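Long-range contacts in glyoxylate-induced Protein (Pseudomonas aeruginosa, PDB 1SQ4), which is of unknown function but, as a double-barrelled cupin, may act as a ureidoglycine aminohydrolase, releasing ammonia from ureidoglycine: residues A[110-121]-A[154-162]; A[224-232]-A[240-251]. All coordinates share one frame; numbering follows the deposited sequence.

Contact 1 (A[110-121]-A[154-162])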
loop_
_atom_site.group_PDB
_atom_site.type_symbol
_atom_site.label_atom_id
_atom_site.label_comp_id
_atom_site.label_asym_id
_atom_site.label_seq_id
_atom_site.Cartn_x
_atom_site.Cartn_y
_atom_site.Cartn_z
ATOM N N HIS A 110 -34.938 17.688 -37.125
ATOM C CA HIS A 110 -34.898 18.492 -35.908
ATOM C C HIS A 110 -33.674 19.379 -35.856
ATOM O O HIS A 110 -32.564 18.935 -36.128
ATOM C CB HIS A 110 -34.881 17.612 -34.662
ATOM C CG HIS A 110 -36.010 16.642 -34.592
ATOM N ND1 HIS A 110 -35.996 15.439 -35.263
ATOM C CD2 HIS A 110 -37.200 16.701 -33.947
ATOM C CE1 HIS A 110 -37.126 14.798 -35.035
ATOM N NE2 HIS A 110 -37.875 15.544 -34.240
ATOM N N ALA A 111 -33.883 20.636 -35.495
ATOM C CA ALA A 111 -32.780 21.566 -35.371
ATOM C C ALA A 111 -32.432 21.547 -33.892
ATOM O O ALA A 111 -33.123 22.165 -33.075
ATOM C CB ALA A 111 -33.206 22.958 -35.799
HETATM N N MSE A 112 -31.372 20.822 -33.550
HETATM C CA MSE A 112 -30.948 20.700 -32.160
HETATM C C MSE A 112 -29.954 21.775 -31.736
HETATM O O MSE A 112 -28.908 21.947 -32.356
HETATM C CB MSE A 112 -30.324 19.324 -31.922
HETATM C CG MSE A 112 -31.121 18.179 -32.490
HETATM SE SE MSE A 112 -30.656 16.471 -31.719
HETATM C CE MSE A 112 -29.239 15.978 -32.919
ATOM N N GLN A 113 -30.286 22.493 -30.671
ATOM C CA GLN A 113 -29.418 23.538 -30.140
ATOM C C GLN A 113 -28.698 22.960 -28.932
ATOM O O GLN A 113 -29.078 21.907 -28.423
ATOM C CB GLN A 113 -30.250 24.733 -29.699
ATOM C CG GLN A 113 -31.082 25.352 -30.805
ATOM C CD GLN A 113 -30.220 25.898 -31.919
ATOM O OE1 GLN A 113 -29.230 26.604 -31.666
ATOM N NE2 GLN A 113 -30.591 25.593 -33.164
ATOM N N PRO A 114 -27.638 23.627 -28.459
ATOM C CA PRO A 114 -26.959 23.060 -27.290
ATOM C C PRO A 114 -28.007 22.819 -26.206
ATOM O O PRO A 114 -28.828 23.695 -25.909
ATOM C CB PRO A 114 -25.950 24.143 -26.926
ATOM C CG PRO A 114 -25.575 24.681 -28.278
ATOM C CD PRO A 114 -26.935 24.827 -28.941
ATOM N N GLY A 115 -27.985 21.614 -25.647
ATOM C CA GLY A 115 -28.947 21.231 -24.634
ATOM C C GLY A 115 -29.904 20.222 -25.246
ATOM O O GLY A 115 -30.631 19.522 -24.541
ATOM N N GLY A 116 -29.882 20.140 -26.577
ATOM C CA GLY A 116 -30.752 19.225 -27.300
ATOM C C GLY A 116 -30.538 17.762 -26.976
ATOM O O GLY A 116 -29.417 17.261 -27.047
ATOM N N TYR A 117 -31.621 17.070 -26.642
ATOM C CA TYR A 117 -31.559 15.649 -26.284
ATOM C C TYR A 117 -32.356 14.812 -27.283
ATOM O O TYR A 117 -33.505 15.109 -27.579
ATOM C CB TYR A 117 -32.131 15.476 -24.872
ATOM C CG TYR A 117 -31.984 14.109 -24.222
ATOM C CD1 TYR A 117 -31.031 13.890 -23.228
ATOM C CD2 TYR A 117 -32.874 13.081 -24.512
ATOM C CE1 TYR A 117 -30.978 12.689 -22.522
ATOM C CE2 TYR A 117 -32.833 11.878 -23.817
ATOM C CZ TYR A 117 -31.885 11.688 -22.816
ATOM O OH TYR A 117 -31.886 10.510 -22.098
ATOM N N ALA A 118 -31.747 13.752 -27.792
ATOM C CA ALA A 118 -32.426 12.907 -28.759
ATOM C C ALA A 118 -32.230 11.423 -28.467
ATOM O O ALA A 118 -31.115 10.980 -28.201
ATOM C CB ALA A 118 -31.935 13.239 -30.167
ATOM N N PHE A 119 -33.325 10.668 -28.499
ATOM C CA PHE A 119 -33.285 9.230 -28.260
ATOM C C PHE A 119 -33.613 8.508 -29.556
ATOM O O PHE A 119 -34.666 8.717 -30.165
ATOM C CB PHE A 119 -34.280 8.814 -27.177
ATOM C CG PHE A 119 -34.363 7.324 -26.982
ATOM C CD1 PHE A 119 -35.416 6.596 -27.527
ATOM C CD2 PHE A 119 -33.347 6.636 -26.322
ATOM C CE1 PHE A 119 -35.448 5.210 -27.427
ATOM C CE2 PHE A 119 -33.371 5.253 -26.220
ATOM C CZ PHE A 119 -34.425 4.540 -26.775
ATOM N N ILE A 120 -32.699 7.648 -29.969
ATOM C CA ILE A 120 -32.859 6.916 -31.201
ATOM C C ILE A 120 -33.019 5.466 -30.844
ATOM O O ILE A 120 -32.160 4.899 -30.197
ATOM C CB ILE A 120 -31.618 7.096 -32.060
ATOM C CG1 ILE A 120 -31.345 8.586 -32.238
ATOM C CG2 ILE A 120 -31.784 6.422 -33.393
ATOM C CD1 ILE A 120 -30.113 8.855 -33.051
ATOM N N PRO A 121 -34.157 4.859 -31.210
ATOM C CA PRO A 121 -34.426 3.443 -30.921
ATOM C C PRO A 121 -33.617 2.514 -31.823
ATOM O O PRO A 121 -33.229 2.887 -32.929
ATOM C CB PRO A 121 -35.937 3.322 -31.132
ATOM C CG PRO A 121 -36.226 4.388 -32.135
ATOM C CD PRO A 121 -35.386 5.542 -31.642
ATOM N N PRO A 154 -39.002 1.128 -27.673
ATOM C CA PRO A 154 -39.234 2.505 -27.248
ATOM C C PRO A 154 -39.314 3.409 -28.463
ATOM O O PRO A 154 -38.637 3.174 -29.467
ATOM C CB PRO A 154 -38.031 2.798 -26.367
ATOM C CG PRO A 154 -36.964 1.972 -26.988
ATOM C CD PRO A 154 -37.662 0.671 -27.286
ATOM N N GLU A 155 -40.163 4.427 -28.385
ATOM C CA GLU A 155 -40.325 5.360 -29.499
ATOM C C GLU A 155 -39.379 6.534 -29.347
ATOM O O GLU A 155 -39.112 6.984 -28.237
ATOM C CB GLU A 155 -41.775 5.847 -29.581
ATOM C CG GLU A 155 -42.699 4.880 -30.330
ATOM C CD GLU A 155 -44.164 5.062 -29.968
ATOM O OE1 GLU A 155 -44.486 5.074 -28.753
ATOM O OE2 GLU A 155 -45.001 5.177 -30.895
ATOM N N ALA A 156 -38.863 7.004 -30.477
ATOM C CA ALA A 156 -37.940 8.126 -30.508
ATOM C C ALA A 156 -38.610 9.398 -30.039
ATOM O O ALA A 156 -39.823 9.454 -29.866
ATOM C CB ALA A 156 -37.417 8.329 -31.908
ATOM N N PHE A 157 -37.798 10.419 -29.821
ATOM C CA PHE A 157 -38.290 11.711 -29.402
ATOM C C PHE A 157 -37.104 12.651 -29.274
ATOM O O PHE A 157 -35.966 12.212 -29.106
ATOM C CB PHE A 157 -39.078 11.581 -28.091
ATOM C CG PHE A 157 -38.280 11.063 -26.939
ATOM C CD1 PHE A 157 -37.483 11.923 -26.201
ATOM C CD2 PHE A 157 -38.311 9.715 -26.599
ATOM C CE1 PHE A 157 -36.732 11.459 -25.139
ATOM C CE2 PHE A 157 -37.561 9.233 -25.533
ATOM C CZ PHE A 157 -36.768 10.110 -24.806
ATOM N N VAL A 158 -37.379 13.943 -29.411
ATOM C CA VAL A 158 -36.360 14.982 -29.332
ATOM C C VAL A 158 -36.897 16.087 -28.427
ATOM O O VAL A 158 -38.105 16.350 -28.395
ATOM C CB VAL A 158 -36.057 15.573 -30.725
ATOM C CG1 VAL A 158 -34.929 16.596 -30.637
ATOM C CG2 VAL A 158 -35.693 14.460 -31.691
ATOM N N THR A 159 -35.990 16.730 -27.697
ATOM C CA THR A 159 -36.363 17.780 -26.773
ATOM C C THR A 159 -35.088 18.444 -26.265
ATOM O O THR A 159 -34.001 18.147 -26.762
ATOM C CB THR A 159 -37.171 17.180 -25.593
ATOM O OG1 THR A 159 -37.555 18.215 -24.678
ATOM C CG2 THR A 159 -36.342 16.130 -24.867
ATOM N N ASN A 160 -35.218 19.348 -25.297
ATOM C CA ASN A 160 -34.062 20.033 -24.732
ATOM C C ASN A 160 -34.193 20.018 -23.205
ATOM O O ASN A 160 -35.246 20.330 -22.656
ATOM C CB ASN A 160 -33.974 21.468 -25.286
ATOM C CG ASN A 160 -32.662 22.167 -24.924
ATOM O OD1 ASN A 160 -32.385 22.410 -23.750
ATOM N ND2 ASN A 160 -31.852 22.488 -25.937
ATOM N N GLU A 161 -33.120 19.637 -22.527
ATOM C CA GLU A 161 -33.132 19.534 -21.084
ATOM C C GLU A 161 -33.521 20.824 -20.395
ATOM O O GLU A 161 -34.045 20.791 -19.291
ATOM C CB GLU A 161 -31.763 19.048 -20.593
ATOM C CG GLU A 161 -30.629 20.048 -20.758
ATOM C CD GLU A 161 -30.373 20.822 -19.495
ATOM O OE1 GLU A 161 -29.421 21.626 -19.475
ATOM O OE2 GLU A 161 -31.120 20.628 -18.510
ATOM N N GLN A 162 -33.275 21.958 -21.045
ATOM C CA GLN A 162 -33.611 23.260 -20.460
ATOM C C GLN A 162 -35.123 23.465 -20.400
ATOM O O GLN A 162 -35.608 24.407 -19.771
ATOM C CB GLN A 162 -32.989 24.403 -21.273
ATOM C CG GLN A 162 -31.459 24.421 -21.278
ATOM C CD GLN A 162 -30.872 25.552 -22.120
ATOM O OE1 GLN A 162 -31.248 25.745 -23.280
ATOM N NE2 GLN A 162 -29.938 26.293 -21.539
HETATM O O HOH W 1 -32.393 21.934 -29.082
#

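Contact 2 (A[224-232]-A[240-251])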
loop_
_atom_site.group_PDB
_atom_site.type_symbol
_atom_site.label_atom_id
_atom_site.label_comp_id
_atom_site.label_asym_id
_atom_site.label_seq_id
_atom_site.Cartn_x
_atom_site.Cartn_y
_atom_site.Cartn_z
ATOM N N VAL A 224 -16.130 18.511 -4.915
ATOM C CA VAL A 224 -15.274 17.522 -4.295
ATOM C C VAL A 224 -16.193 16.323 -4.171
ATOM O O VAL A 224 -17.125 16.321 -3.366
ATOM C CB VAL A 224 -14.798 17.965 -2.896
ATOM C CG1 VAL A 224 -13.882 16.900 -2.287
ATOM C CG2 VAL A 224 -14.055 19.282 -3.007
ATOM N N TYR A 225 -15.947 15.319 -5.002
ATOM C CA TYR A 225 -16.772 14.122 -5.021
ATOM C C TYR A 225 -16.052 13.034 -4.270
ATOM O O TYR A 225 -14.830 12.924 -4.318
ATOM C CB TYR A 225 -16.996 13.667 -6.461
ATOM C CG TYR A 225 -18.303 12.957 -6.724
ATOM C CD1 TYR A 225 -19.480 13.679 -6.901
ATOM C CD2 TYR A 225 -18.354 11.567 -6.865
ATOM C CE1 TYR A 225 -20.672 13.044 -7.220
ATOM C CE2 TYR A 225 -19.547 10.920 -7.182
ATOM C CZ TYR A 225 -20.698 11.669 -7.360
ATOM O OH TYR A 225 -21.875 11.050 -7.690
ATOM N N ARG A 226 -16.824 12.217 -3.583
ATOM C CA ARG A 226 -16.268 11.124 -2.818
ATOM C C ARG A 226 -16.576 9.806 -3.527
ATOM O O ARG A 226 -17.733 9.406 -3.619
ATOM C CB ARG A 226 -16.895 11.150 -1.427
ATOM C CG ARG A 226 -16.552 9.986 -0.528
ATOM C CD ARG A 226 -15.129 10.077 -0.065
ATOM N NE ARG A 226 -14.830 9.129 1.006
ATOM C CZ ARG A 226 -15.294 9.217 2.249
ATOM N NH1 ARG A 226 -16.093 10.217 2.594
ATOM N NH2 ARG A 226 -14.941 8.308 3.152
ATOM N N LEU A 227 -15.551 9.144 -4.051
ATOM C CA LEU A 227 -15.741 7.855 -4.716
ATOM C C LEU A 227 -15.105 6.801 -3.822
ATOM O O LEU A 227 -13.886 6.714 -3.723
ATOM C CB LEU A 227 -15.062 7.850 -6.086
ATOM C CG LEU A 227 -15.574 8.901 -7.086
ATOM C CD1 LEU A 227 -14.521 9.175 -8.145
ATOM C CD2 LEU A 227 -16.878 8.433 -7.711
ATOM N N ASN A 228 -15.938 6.021 -3.146
ATOM C CA ASN A 228 -15.452 4.972 -2.265
ATOM C C ASN A 228 -14.289 5.368 -1.348
ATOM O O ASN A 228 -13.140 5.061 -1.643
ATOM C CB ASN A 228 -15.030 3.764 -3.110
ATOM C CG ASN A 228 -14.451 2.638 -2.274
ATOM O OD1 ASN A 228 -15.030 2.242 -1.265
ATOM N ND2 ASN A 228 -13.313 2.113 -2.694
ATOM N N GLN A 229 -14.563 6.044 -0.242
ATOM C CA GLN A 229 -13.483 6.396 0.682
ATOM C C GLN A 229 -12.431 7.368 0.136
ATOM O O GLN A 229 -11.468 7.697 0.829
ATOM C CB GLN A 229 -12.774 5.115 1.146
ATOM C CG GLN A 229 -13.640 4.213 1.980
ATOM C CD GLN A 229 -13.979 4.837 3.316
ATOM O OE1 GLN A 229 -13.169 4.810 4.259
ATOM N NE2 GLN A 229 -15.166 5.440 3.403
ATOM N N ASP A 230 -12.604 7.827 -1.099
ATOM C CA ASP A 230 -11.639 8.747 -1.699
ATOM C C ASP A 230 -12.260 10.031 -2.233
ATOM O O ASP A 230 -13.085 9.995 -3.136
ATOM C CB ASP A 230 -10.893 8.053 -2.840
ATOM C CG ASP A 230 -9.906 7.015 -2.353
ATOM O OD1 ASP A 230 -9.534 6.128 -3.148
ATOM O OD2 ASP A 230 -9.492 7.081 -1.183
ATOM N N TRP A 231 -11.866 11.169 -1.675
ATOM C CA TRP A 231 -12.387 12.436 -2.155
ATOM C C TRP A 231 -11.524 12.923 -3.320
ATOM O O TRP A 231 -10.289 12.923 -3.242
ATOM C CB TRP A 231 -12.380 13.489 -1.052
ATOM C CG TRP A 231 -13.351 13.244 0.072
ATOM C CD1 TRP A 231 -13.089 12.637 1.267
ATOM C CD2 TRP A 231 -14.722 13.662 0.130
ATOM N NE1 TRP A 231 -14.208 12.662 2.067
ATOM C CE2 TRP A 231 -15.224 13.282 1.393
ATOM C CE3 TRP A 231 -15.572 14.324 -0.765
ATOM C CZ2 TRP A 231 -16.537 13.539 1.785
ATOM C CZ3 TRP A 231 -16.881 14.582 -0.375
ATOM C CH2 TRP A 231 -17.350 14.189 0.890
ATOM N N VAL A 232 -12.173 13.324 -4.409
ATOM C CA VAL A 232 -11.451 13.824 -5.567
ATOM C C VAL A 232 -12.139 15.053 -6.166
ATOM O O VAL A 232 -13.356 15.104 -6.285
ATOM C CB VAL A 232 -11.269 12.713 -6.664
ATOM C CG1 VAL A 232 -10.435 11.564 -6.102
ATOM C CG2 VAL A 232 -12.608 12.183 -7.134
HETATM N N MSE A 240 -16.202 10.160 -14.619
HETATM C CA MSE A 240 -16.018 9.215 -13.520
HETATM C C MSE A 240 -16.759 7.941 -13.853
HETATM O O MSE A 240 -17.909 7.991 -14.279
HETATM C CB MSE A 240 -16.581 9.770 -12.207
HETATM C CG MSE A 240 -15.982 11.092 -11.744
HETATM SE SE MSE A 240 -16.934 11.828 -10.214
HETATM C CE MSE A 240 -18.625 12.227 -11.021
ATOM N N TRP A 241 -16.106 6.804 -13.663
ATOM C CA TRP A 241 -16.734 5.518 -13.923
ATOM C C TRP A 241 -16.843 4.731 -12.637
ATOM O O TRP A 241 -15.843 4.526 -11.954
ATOM C CB TRP A 241 -15.927 4.707 -14.929
ATOM C CG TRP A 241 -16.472 3.330 -15.097
ATOM C CD1 TRP A 241 -15.995 2.191 -14.541
ATOM C CD2 TRP A 241 -17.663 2.966 -15.804
ATOM N NE1 TRP A 241 -16.812 1.131 -14.855
ATOM C CE2 TRP A 241 -17.841 1.579 -15.634
ATOM C CE3 TRP A 241 -18.589 3.680 -16.573
ATOM C CZ2 TRP A 241 -18.913 0.892 -16.188
ATOM C CZ3 TRP A 241 -19.655 3.002 -17.125
ATOM C CH2 TRP A 241 -19.805 1.619 -16.936
ATOM N N LEU A 242 -18.055 4.281 -12.321
ATOM C CA LEU A 242 -18.311 3.507 -11.109
ATOM C C LEU A 242 -18.579 2.029 -11.389
ATOM O O LEU A 242 -19.358 1.697 -12.280
ATOM C CB LEU A 242 -19.483 4.110 -10.350
ATOM C CG LEU A 242 -19.121 5.384 -9.587
ATOM C CD1 LEU A 242 -19.712 6.609 -10.242
ATOM C CD2 LEU A 242 -19.643 5.240 -8.159
ATOM N N ARG A 243 -17.939 1.156 -10.603
ATOM C CA ARG A 243 -18.033 -0.301 -10.743
ATOM C C ARG A 243 -19.305 -0.982 -10.265
ATOM O O ARG A 243 -19.836 -1.865 -10.957
ATOM C CB ARG A 243 -16.846 -0.987 -10.050
ATOM C CG ARG A 243 -15.700 -1.398 -10.968
ATOM C CD ARG A 243 -15.624 -2.912 -11.206
ATOM N NE ARG A 243 -14.613 -3.249 -12.205
ATOM C CZ ARG A 243 -13.308 -3.066 -12.031
ATOM N NH1 ARG A 243 -12.446 -3.388 -12.993
ATOM N NH2 ARG A 243 -12.864 -2.575 -10.882
ATOM N N ALA A 244 -19.777 -0.607 -9.085
ATOM C CA ALA A 244 -20.984 -1.202 -8.509
ATOM C C ALA A 244 -20.864 -1.117 -7.007
ATOM O O ALA A 244 -19.823 -1.441 -6.431
ATOM C CB ALA A 244 -21.154 -2.657 -8.923
ATOM N N PHE A 245 -21.948 -0.671 -6.389
ATOM C CA PHE A 245 -22.011 -0.498 -4.959
ATOM C C PHE A 245 -20.976 0.506 -4.506
ATOM O O PHE A 245 -20.849 0.771 -3.318
ATOM C CB PHE A 245 -21.803 -1.832 -4.267
ATOM C CG PHE A 245 -22.861 -2.832 -4.570
ATOM C CD1 PHE A 245 -24.137 -2.696 -4.034
ATOM C CD2 PHE A 245 -22.588 -3.908 -5.405
ATOM C CE1 PHE A 245 -25.131 -3.629 -4.317
ATOM C CE2 PHE A 245 -23.572 -4.847 -5.699
ATOM C CZ PHE A 245 -24.847 -4.704 -5.155
ATOM N N CYS A 246 -20.239 1.072 -5.453
ATOM C CA CYS A 246 -19.231 2.069 -5.115
ATOM C C CYS A 246 -19.897 3.261 -4.421
ATOM O O CYS A 246 -20.751 3.923 -5.002
ATOM C CB CYS A 246 -18.521 2.548 -6.375
ATOM S SG CYS A 246 -17.249 3.789 -6.047
ATOM N N PRO A 247 -19.524 3.546 -3.163
ATOM C CA PRO A 247 -20.139 4.677 -2.461
ATOM C C PRO A 247 -19.932 6.008 -3.195
ATOM O O PRO A 247 -18.887 6.237 -3.806
ATOM C CB PRO A 247 -19.448 4.649 -1.100
ATOM C CG PRO A 247 -19.120 3.199 -0.922
ATOM C CD PRO A 247 -18.603 2.820 -2.274
ATOM N N GLN A 248 -20.935 6.878 -3.130
ATOM C CA GLN A 248 -20.869 8.177 -3.791
ATOM C C GLN A 248 -21.357 9.302 -2.900
ATOM O O GLN A 248 -22.520 9.333 -2.497
ATOM C CB GLN A 248 -21.725 8.168 -5.050
ATOM C CG GLN A 248 -21.498 6.992 -5.969
ATOM C CD GLN A 248 -22.331 7.111 -7.220
ATOM O OE1 GLN A 248 -22.218 8.096 -7.941
ATOM N NE2 GLN A 248 -23.174 6.121 -7.487
ATOM N N ALA A 249 -20.470 10.238 -2.604
ATOM C CA ALA A 249 -20.818 11.387 -1.775
ATOM C C ALA A 249 -20.373 12.608 -2.538
ATOM O O ALA A 249 -19.349 12.592 -3.224
ATOM C CB ALA A 249 -20.099 11.313 -0.452
ATOM N N CYS A 250 -21.130 13.678 -2.414
ATOM C CA CYS A 250 -20.772 14.865 -3.145
ATOM C C CYS A 250 -20.652 16.090 -2.267
ATOM O O CYS A 250 -21.366 16.231 -1.282
ATOM C CB CYS A 250 -21.790 15.114 -4.253
ATOM S SG CYS A 250 -21.359 16.528 -5.263
ATOM N N TYR A 251 -19.741 16.979 -2.635
ATOM C CA TYR A 251 -19.533 18.196 -1.873
ATOM C C TYR A 251 -19.445 19.338 -2.872
ATOM O O TYR A 251 -18.366 19.850 -3.141
ATOM C CB TYR A 251 -18.228 18.096 -1.076
ATOM C CG TYR A 251 -18.236 18.804 0.264
ATOM C CD1 TYR A 251 -18.518 18.108 1.447
ATOM C CD2 TYR A 251 -17.959 20.167 0.349
ATOM C CE1 TYR A 251 -18.522 18.760 2.690
ATOM C CE2 TYR A 251 -17.961 20.834 1.577
ATOM C CZ TYR A 251 -18.244 20.132 2.746
ATOM O OH TYR A 251 -18.276 20.819 3.952
#

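Contact 1 (A[110-121]-A[154-162])
V158 sets CG1 anti to its own backbone N (chi1 -177°), which aims the other methyl, CG2, at H110. That methyl sits squarely over the imidazole, 3.4 Å from V158 CG2 to the centroid of the H110 ring, a CH-pi contact in which a branched side chain fills a flat face. On the face shared by Y117, F119, F157 and T159, F157 places CG between its backbone N and carbonyl carbon (chi1 61°), swinging the ring back over the partner strand. F119 CB lies over one face of the F157 ring, 3.9 Å from its centroid, while the two phenyl planes, only 21° apart, are slid so far that they barely overlap. The edge of F119 meets the compact ring of P154, F119 CE1 to P154 CG 3.6 Å.

Antiparallel bonds hold the strands: Y117 N to T159 O (2.6 Å), T159 N to Y117 O (3.0 Å) and F119 N to F157 O (3.1 Å). A type II turn from Q113 to G116 leads into strand 116-120; G115 suits it because a CB there would jam against the preceding carbonyl O and run into N160 OD1. N160 clamps this turn: ND2 donates to P114 O (3.3 Å) and to a water held by Q113 N, and OD1 accepts from Q162 N in an Asx turn, so both ends of the amide are engaged.

Strand 157-160 is the outermost of its sheet within the chain, and strand 116-120 lies between it and strand 90-98. The aromatic face turns toward the sheet that contains strand 191-198: Y117 stacks with F181 and bonds V193 O through OH, and F119 meets H189 edge-to-face.

Contact 2 (A[224-232]-A[240-251])
V224 to L227 run antiparallel to Q248 to Y251, the short strand axes 4.5 Å apart at 168°, with V224-Y251 and R226-A249 as hydrogen-bonded pairs, the latter joined by R226 N to A249 O (2.6 Å) and A249 N to R226 O (3.0 Å).

Y225 is the hub of the side chains. M240, a selenomethionine, bends at its last torsion (chi3 -67°) so that CE lies over the centre of one face of the ring, 4.1 Å from the Y225 centroid, with SE oblique to it in a Met-aromatic contact. A249 O lies over the opposite face, toward the rim. At the edge, in the ring plane, Q248 OE1 accepts from Y225 OH (3.0 Å), the amide turned 52° from the ring; this hydroxyl also bonds Y260 OH, so a buried polar tip is well satisfied. C250 SG approaches obliquely, 3.8 Å from Y225 CD1. Beside this cluster L227 splits its methyls, CD1 touching M240 SE and CD2 reaching L242 CD1 at 4.2 Å, as a branched leucine can.

On the other face the methyl of A249 lies against R226 CB, a place where a small side chain fits, while W231 CZ3 rests on Y251 CB (3.8 Å). W231 also packs on W231 of the third subunit, and V224 and Y251 pack there on each other's counterparts. Past the strand ends N228 N bonds P247 O, and N228 adopts a positive phi, which asparagine tolerates well, in the tight turn into strand 230-232.

Two sheets facing one another, with strand 240-244 of one packed by side chains against strands 224-227 and 248-251 of the other, make the beta-barrel typical of cupins, whose interior commonly holds the metal or substrate site.

From the N terminus the chain first lays down strands 25-26 and 30-33, which join the sheet containing strand 239-244, and then builds the first cupin barrel. Contact 1 closes a loop of 32 residues, including strands 126-129 and 136-144, and adds strand 157-160 to that barrel's larger sheet. The chain then enters the second barrel, where contact 2 closes a loop of just seven residues, pairs two strands of the smaller sheet and packs strand 240-244 of the larger one against them. The contacts follow in series, neither nesting nor crossing. Each lies in a different barrel, their centres 29 Å apart on opposite sides of the chain's centre and their nearest atoms about 15 Å apart.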